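Local coordinates for protein multicopper oxidase (Arthrobacter sp. FB24, PDB 3GDC) that probably oxidises phenolic or related substrates by one electron at a time and passes the electrons through its copper centres to reduce dioxygen to water, at residues 173-176 / 177-181; 189-192 / 193-197; 270-273 / 274-277. All blocks are in the same frame, centred on the assembly; numbering follows the deposited sequence.

Contact 1. Residues 173-176 / 177-181; sequences NTDG and GDDNE. With CA (calcium ion), chain H.
A calcium-binding loop wraps its ion between residues 173-176 and 177-181, with Asn173, Asp175 and Gly176 supplying ligands from the first half and Asp179 and Glu181 from the second. Seven oxygens coordinate the metal. Asn173 OD1 and Asp175 OD1 each give one bond, and the Gly176 carbonyl adds a third. Asp179 binds twice, through its backbone O and through OD1, whereas Glu181 chelates with both carboxylate oxygens, OE1 and OE2 each 2.5 Å from the calcium. A bend at chi2 (64°) folds the Glu181 chain back so that its carboxylate faces the ion; the carboxylate of Asp175 lies across it with the planes 38° apart. Their oxygens come close, Asp175 OD1 to Glu181 OE2 at 3.2 Å, because the calcium draws both in and probably offsets much of the repulsion among three acidic side chains. Hydrogen bonds hold the ligands in place. Thr174 N donates to Glu181 OE1 at 2.8 Å, nearly along the C-O axis, and Asp175 N adds a weak bond of 3.3 Å to Glu181 OE1. On the other branch of the Asn173 amide, ND2 reaches Gly177 O at 3.0 Å, from well above the carbonyl plane, which fixes the amide's rotation with OD1 on the metal. Gly176 and Gly177 both have positive phi, a conformation that favours glycine. The loop joins strand 163-172 to strand 182-185, which run antiparallel; a backbone bond between Glu181 and Tyr172 closes its base, and Asn173 rests on Tyr215 of a nearby loop.

Contact 2. Residues 189-192 / 193-197; sequences PFHF and MDFPV
Phe190 occupies the N-cap position of the single-turn helix 191-194, and its carbonyl oxygen takes the first turn's bond from Met193 N at 3.0 Å. Among the remaining polar bonds, Phe195 N donates to His191 O at 2.9 Å, Asp194 N adds a weak one to the same oxygen, and Asp194 OD2 hydrogen-bonds Ser3 OG. Beyond the turn the chain enters strand 197-200, and two CA-H...O contacts tie the exit to Phe192: its CA meets Phe195 O, and its O meets Pro196 CA. Aromatic contacts dominate the side chains. The His191 and Phe195 rings are tilted by only 24° but strongly offset, their centroids 5.1 Å apart, with little face-to-face overlap; Phe195 CB instead lies over the face of the imidazole, 4.2 Å from its centroid, as a CH-pi contact. His191 CG is anti to the backbone N (chi1 171°), which sets the ring beside Phe195 and lets NE2 hydrogen-bond Thr14 OG1 of helix 13-18. The same ring puts CD2 over the centre of the Phe192 ring. Apolar packing completes the contact: Met193 CG approaches the edge of the Phe190 ring at CD1, the two side chains running side by side. Both lean on Met281 of strand 281-287, while Phe192 reaches across to Phe268 of strand 264-269, so the turn packs onto the sheet of its own, second cupredoxin-like domain. At the far end Phe192 CD1 meets two partners roughly at right angles to each other: Phe195 O, 3.3 Å away near the plane of the ring, and Val197 CG2, 3.6 Å away, coming in obliquely.

Contact 3. Residues 270-273 / 274-277; sequences AHKT and EFAE. With CU (copper (II) ion), chain J.
Lys272, at the N-cap of helix 273-276, lies over one face of the Phe275 ring. Its CB begins the contact 3.7 Å from Phe275 CD2. CG, set anti to the backbone N (chi1 -177°), sits above the ring centre, 3.7 Å from the centroid and 6° off the normal, a CH-pi contact; bends at chi2, chi3 and chi4 then bring NZ round to a 2.9 Å salt bridge with Glu274 OE2. NZ also gives a weak bond to a water that accepts from Glu274 N. Lys272 O takes the amides of Phe275 and Ala276, starting the helix. With an alanine in place of Phe275, Lys272 CG would lose its aromatic floor, and the chain is likely to be freer to swing its NZ away from Glu274, with a gap left beside Ala270 CB and Tyr183, which stacks on the ring. Next door, His271 NE2 binds copper at 2.1 Å together with His93 and His132 of the second subunit, and Thr273 OG1 hydrogen-bonds Glu214 OE2 of that subunit. Packing on the ring is consistent with holding the lysine chain on course to its carboxylate, while the preceding histidine completes a copper site shared between subunits, as in trimeric two-domain laccases.

How the contacts relate
Contact 1 lies at the surface, whereas contacts 2 and 3 are partly buried. Contacts 2 and 3 are short helical turns that touch each other, Phe190 CZ packing on Glu277 O at 3.3 Å, and both adjoin strand 264-269. Contacts 1 and 3 do not touch, their centres about 16 Å apart, yet they share a neighbour, since Asn180 and Phe275 both touch Leu213. Contact 2 rests on helix 13-18 and strand 281-287 of its own chain, while contact 3 also meets the second subunit. Chemistry follows place: calcium held by oxygens in the outlying loop, aromatic and apolar packing in 189-197, and a mixture of ring packing, salt bridge and copper ligation in 270-277.

Contact 1. Residues 173-176 / 177-181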
loop_
_atom_site.group_PDB
_atom_site.type_symbol
_atom_site.label_atom_id
_atom_site.label_comp_id
_atom_site.label_asym_id
_atom_site.label_seq_id
_atom_site.Cartn_x
_atom_site.Cartn_y
_atom_site.Cartn_z
ATOM N N ASN A 173 17.936 -13.078 -3.100
ATOM C CA ASN A 173 19.051 -12.507 -2.366
ATOM C C ASN A 173 20.246 -13.435 -2.557
ATOM O O ASN A 173 20.354 -14.485 -1.907
ATOM C CB ASN A 173 18.669 -12.362 -0.887
ATOM C CG ASN A 173 19.771 -11.732 -0.045
ATOM O OD1 ASN A 173 20.874 -11.454 -0.535
ATOM N ND2 ASN A 173 19.474 -11.499 1.227
ATOM N N THR A 174 21.128 -13.059 -3.476
ATOM C CA THR A 174 22.218 -13.941 -3.890
ATOM C C THR A 174 23.544 -13.692 -3.155
ATOM O O THR A 174 24.380 -14.589 -3.084
ATOM C CB THR A 174 22.452 -13.865 -5.411
ATOM O OG1 THR A 174 22.869 -12.541 -5.756
ATOM C CG2 THR A 174 21.166 -14.188 -6.178
ATOM N N ASP A 175 23.743 -12.490 -2.615
ATOM C CA ASP A 175 25.053 -12.123 -2.057
ATOM C C ASP A 175 25.029 -11.778 -0.566
ATOM O O ASP A 175 25.966 -11.165 -0.048
ATOM C CB ASP A 175 25.702 -10.985 -2.876
ATOM C CG ASP A 175 24.893 -9.680 -2.852
ATOM O OD1 ASP A 175 24.121 -9.433 -1.894
ATOM O OD2 ASP A 175 25.048 -8.879 -3.807
ATOM N N GLY A 176 23.958 -12.174 0.122
ATOM C CA GLY A 176 23.796 -11.850 1.533
ATOM C C GLY A 176 23.293 -10.438 1.751
ATOM O O GLY A 176 22.915 -9.737 0.805
ATOM N N GLY A 177 23.287 -10.008 3.006
ATOM C CA GLY A 177 22.764 -8.690 3.341
ATOM C C GLY A 177 21.248 -8.705 3.363
ATOM O O GLY A 177 20.624 -9.779 3.422
ATOM N N ASP A 178 20.661 -7.514 3.314
ATOM C CA ASP A 178 19.220 -7.342 3.469
ATOM C C ASP A 178 18.576 -6.869 2.173
ATOM O O ASP A 178 17.526 -6.223 2.188
ATOM C CB ASP A 178 18.934 -6.344 4.603
ATOM C CG ASP A 178 19.285 -4.897 4.230
ATOM O OD1 ASP A 178 20.196 -4.673 3.394
ATOM O OD2 ASP A 178 18.640 -3.973 4.780
ATOM N N ASP A 179 19.215 -7.197 1.052
ATOM C CA ASP A 179 18.773 -6.724 -0.256
ATOM C C ASP A 179 18.665 -7.838 -1.287
ATOM O O ASP A 179 19.376 -8.841 -1.214
ATOM C CB ASP A 179 19.690 -5.600 -0.778
ATOM C CG ASP A 179 21.166 -6.010 -0.886
ATOM O OD1 ASP A 179 21.574 -7.102 -0.416
ATOM O OD2 ASP A 179 21.943 -5.210 -1.459
ATOM N N ASN A 180 17.764 -7.649 -2.240
ATOM C CA ASN A 180 17.613 -8.570 -3.361
ATOM C C ASN A 180 18.459 -8.137 -4.542
ATOM O O ASN A 180 18.646 -6.939 -4.763
ATOM C CB ASN A 180 16.154 -8.630 -3.784
ATOM C CG ASN A 180 15.275 -9.261 -2.721
ATOM O OD1 ASN A 180 14.303 -8.659 -2.259
ATOM N ND2 ASN A 180 15.634 -10.469 -2.311
ATOM N N GLU A 181 18.933 -9.110 -5.308
ATOM C CA GLU A 181 19.738 -8.855 -6.511
ATOM C C GLU A 181 18.939 -9.109 -7.786
ATOM O O GLU A 181 19.195 -8.491 -8.837
ATOM C CB GLU A 181 21.006 -9.713 -6.487
ATOM C CG GLU A 181 22.103 -9.193 -5.547
ATOM C CD GLU A 181 21.710 -9.203 -4.083
ATOM O OE1 GLU A 181 21.442 -10.298 -3.543
ATOM O OE2 GLU A 181 21.686 -8.118 -3.448
HETATM CA CA CA H . 21.756 -9.304 -1.219
#

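Contact 2. Residues 189-192 / 193-197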
loop_
_atom_site.group_PDB
_atom_site.type_symbol
_atom_site.label_atom_id
_atom_site.label_comp_id
_atom_site.label_asym_id
_atom_site.label_seq_id
_atom_site.Cartn_x
_atom_site.Cartn_y
_atom_site.Cartn_z
ATOM N N PRO A 189 13.972 -14.645 -13.486
ATOM C CA PRO A 189 14.068 -13.281 -13.996
ATOM C C PRO A 189 13.956 -13.240 -15.524
ATOM O O PRO A 189 14.624 -14.023 -16.218
ATOM C CB PRO A 189 15.467 -12.862 -13.555
ATOM C CG PRO A 189 15.651 -13.592 -12.274
ATOM C CD PRO A 189 15.040 -14.928 -12.508
ATOM N N PHE A 190 13.086 -12.362 -16.015
ATOM C CA PHE A 190 12.885 -12.098 -17.457
ATOM C C PHE A 190 12.372 -13.262 -18.322
ATOM O O PHE A 190 12.337 -13.146 -19.556
ATOM C CB PHE A 190 14.165 -11.551 -18.112
ATOM C CG PHE A 190 14.730 -10.323 -17.455
ATOM C CD1 PHE A 190 14.055 -9.106 -17.517
ATOM C CD2 PHE A 190 15.968 -10.370 -16.831
ATOM C CE1 PHE A 190 14.595 -7.959 -16.925
ATOM C CE2 PHE A 190 16.521 -9.224 -16.240
ATOM C CZ PHE A 190 15.837 -8.022 -16.289
ATOM N N HIS A 191 11.946 -14.364 -17.704
ATOM C CA HIS A 191 11.448 -15.507 -18.483
ATOM C C HIS A 191 10.338 -15.126 -19.467
ATOM O O HIS A 191 10.347 -15.578 -20.631
ATOM C CB HIS A 191 10.995 -16.650 -17.561
ATOM C CG HIS A 191 10.290 -17.764 -18.275
ATOM N ND1 HIS A 191 10.962 -18.802 -18.885
ATOM C CD2 HIS A 191 8.971 -18.002 -18.473
ATOM C CE1 HIS A 191 10.086 -19.630 -19.428
ATOM N NE2 HIS A 191 8.872 -19.170 -19.186
ATOM N N PHE A 192 9.387 -14.308 -19.016
ATOM C CA PHE A 192 8.227 -13.966 -19.849
ATOM C C PHE A 192 8.519 -12.852 -20.871
ATOM O O PHE A 192 7.649 -12.466 -21.652
ATOM C CB PHE A 192 6.989 -13.668 -18.986
ATOM C CG PHE A 192 6.536 -14.852 -18.167
ATOM C CD1 PHE A 192 5.902 -15.939 -18.784
ATOM C CD2 PHE A 192 6.778 -14.902 -16.796
ATOM C CE1 PHE A 192 5.486 -17.055 -18.042
ATOM C CE2 PHE A 192 6.358 -16.020 -16.030
ATOM C CZ PHE A 192 5.713 -17.097 -16.662
ATOM N N MET A 193 9.756 -12.368 -20.870
ATOM C CA MET A 193 10.247 -11.533 -21.979
ATOM C C MET A 193 10.526 -12.436 -23.171
ATOM O O MET A 193 10.178 -12.105 -24.312
ATOM C CB MET A 193 11.522 -10.779 -21.603
ATOM C CG MET A 193 11.378 -9.745 -20.488
ATOM S SD MET A 193 10.366 -8.332 -20.965
ATOM C CE MET A 193 11.485 -7.479 -22.099
ATOM N N ASP A 194 11.146 -13.579 -22.893
ATOM C CA ASP A 194 11.541 -14.534 -23.939
ATOM C C ASP A 194 10.425 -15.473 -24.328
ATOM O O ASP A 194 10.372 -15.948 -25.475
ATOM C CB ASP A 194 12.758 -15.340 -23.487
ATOM C CG ASP A 194 13.993 -14.488 -23.365
ATOM O OD1 ASP A 194 14.094 -13.488 -24.111
ATOM O OD2 ASP A 194 14.866 -14.814 -22.531
ATOM N N PHE A 195 9.549 -15.760 -23.364
ATOM C CA PHE A 195 8.439 -16.678 -23.541
ATOM C C PHE A 195 7.165 -15.998 -23.075
ATOM O O PHE A 195 6.687 -16.256 -21.975
ATOM C CB PHE A 195 8.708 -17.986 -22.780
ATOM C CG PHE A 195 9.927 -18.700 -23.275
ATOM C CD1 PHE A 195 9.854 -19.495 -24.417
ATOM C CD2 PHE A 195 11.159 -18.526 -22.649
ATOM C CE1 PHE A 195 10.985 -20.130 -24.910
ATOM C CE2 PHE A 195 12.294 -19.157 -23.134
ATOM C CZ PHE A 195 12.205 -19.963 -24.266
ATOM N N PRO A 196 6.636 -15.077 -23.903
ATOM C CA PRO A 196 5.465 -14.315 -23.471
ATOM C C PRO A 196 4.277 -15.198 -23.085
ATOM O O PRO A 196 4.124 -16.318 -23.601
ATOM C CB PRO A 196 5.118 -13.473 -24.707
ATOM C CG PRO A 196 6.402 -13.324 -25.430
ATOM C CD PRO A 196 7.080 -14.670 -25.251
ATOM N N VAL A 197 3.447 -14.690 -22.179
ATOM C CA VAL A 197 2.226 -15.388 -21.769
ATOM C C VAL A 197 1.201 -15.354 -22.904
ATOM O O VAL A 197 0.701 -14.288 -23.258
ATOM C CB VAL A 197 1.615 -14.740 -20.512
ATOM C CG1 VAL A 197 0.392 -15.528 -20.044
ATOM C CG2 VAL A 197 2.648 -14.657 -19.399
#

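Contact 3. Residues 270-273 / 274-277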
loop_
_atom_site.group_PDB
_atom_site.type_symbol
_atom_site.label_atom_id
_atom_site.label_comp_id
_atom_site.label_asym_id
_atom_site.label_seq_id
_atom_site.Cartn_x
_atom_site.Cartn_y
_atom_site.Cartn_z
ATOM N N ALA A 270 6.500 -5.014 -12.591
ATOM C CA ALA A 270 6.368 -4.174 -11.405
ATOM C C ALA A 270 6.417 -2.712 -11.842
ATOM O O ALA A 270 7.218 -2.353 -12.704
ATOM C CB ALA A 270 7.497 -4.452 -10.441
ATOM N N HIS A 271 5.567 -1.873 -11.264
ATOM C CA HIS A 271 5.684 -0.441 -11.523
ATOM C C HIS A 271 6.720 0.198 -10.586
ATOM O O HIS A 271 6.853 1.420 -10.515
ATOM C CB HIS A 271 4.330 0.275 -11.482
ATOM C CG HIS A 271 4.259 1.457 -12.401
ATOM N ND1 HIS A 271 5.115 2.532 -12.285
ATOM C CD2 HIS A 271 3.465 1.722 -13.465
ATOM C CE1 HIS A 271 4.843 3.414 -13.231
ATOM N NE2 HIS A 271 3.845 2.947 -13.961
ATOM N N LYS A 272 7.442 -0.655 -9.862
ATOM C CA LYS A 272 8.664 -0.263 -9.175
ATOM C C LYS A 272 9.807 -0.592 -10.131
ATOM O O LYS A 272 10.182 -1.755 -10.299
ATOM C CB LYS A 272 8.811 -1.016 -7.848
ATOM C CG LYS A 272 10.045 -0.601 -7.046
ATOM C CD LYS A 272 9.684 0.426 -6.006
ATOM C CE LYS A 272 10.818 1.411 -5.763
ATOM N NZ LYS A 272 12.155 0.789 -5.603
ATOM N N THR A 273 10.352 0.446 -10.759
ATOM C CA THR A 273 11.289 0.308 -11.880
ATOM C C THR A 273 12.545 -0.522 -11.568
ATOM O O THR A 273 12.987 -1.304 -12.401
ATOM C CB THR A 273 11.663 1.697 -12.478
ATOM O OG1 THR A 273 12.607 2.360 -11.625
ATOM C CG2 THR A 273 10.420 2.552 -12.616
ATOM N N GLU A 274 13.087 -0.359 -10.363
ATOM C CA GLU A 274 14.198 -1.160 -9.854
ATOM C C GLU A 274 13.949 -2.672 -10.016
ATOM O O GLU A 274 14.849 -3.423 -10.417
ATOM C CB GLU A 274 14.404 -0.826 -8.375
ATOM C CG GLU A 274 15.519 -1.580 -7.662
ATOM C CD GLU A 274 15.498 -1.392 -6.142
ATOM O OE1 GLU A 274 16.407 -1.941 -5.474
ATOM O OE2 GLU A 274 14.597 -0.695 -5.611
ATOM N N PHE A 275 12.730 -3.109 -9.688
ATOM C CA PHE A 275 12.404 -4.534 -9.715
ATOM C C PHE A 275 12.263 -5.023 -11.144
ATOM O O PHE A 275 12.688 -6.131 -11.475
ATOM C CB PHE A 275 11.086 -4.836 -8.984
ATOM C CG PHE A 275 11.056 -4.415 -7.533
ATOM C CD1 PHE A 275 12.208 -4.031 -6.859
ATOM C CD2 PHE A 275 9.847 -4.452 -6.829
ATOM C CE1 PHE A 275 12.156 -3.646 -5.521
ATOM C CE2 PHE A 275 9.784 -4.062 -5.493
ATOM C CZ PHE A 275 10.936 -3.658 -4.838
ATOM N N ALA A 276 11.608 -4.204 -11.962
ATOM C CA ALA A 276 11.396 -4.501 -13.378
ATOM C C ALA A 276 12.716 -4.750 -14.100
ATOM O O ALA A 276 12.859 -5.739 -14.830
ATOM C CB ALA A 276 10.609 -3.373 -14.048
ATOM N N GLU A 277 13.682 -3.865 -13.863
ATOM C CA GLU A 277 14.962 -3.905 -14.558
ATOM C C GLU A 277 15.874 -5.018 -14.046
ATOM O O GLU A 277 16.900 -5.331 -14.661
ATOM C CB GLU A 277 15.638 -2.522 -14.515
ATOM C CG GLU A 277 14.844 -1.475 -15.305
ATOM C CD GLU A 277 15.696 -0.324 -15.825
ATOM O OE1 GLU A 277 15.456 0.108 -16.979
ATOM O OE2 GLU A 277 16.591 0.144 -15.081
HETATM CU CU CU J . 3.322 3.661 -15.912
HETATM O O HOH W 1 12.909 2.029 -8.630
#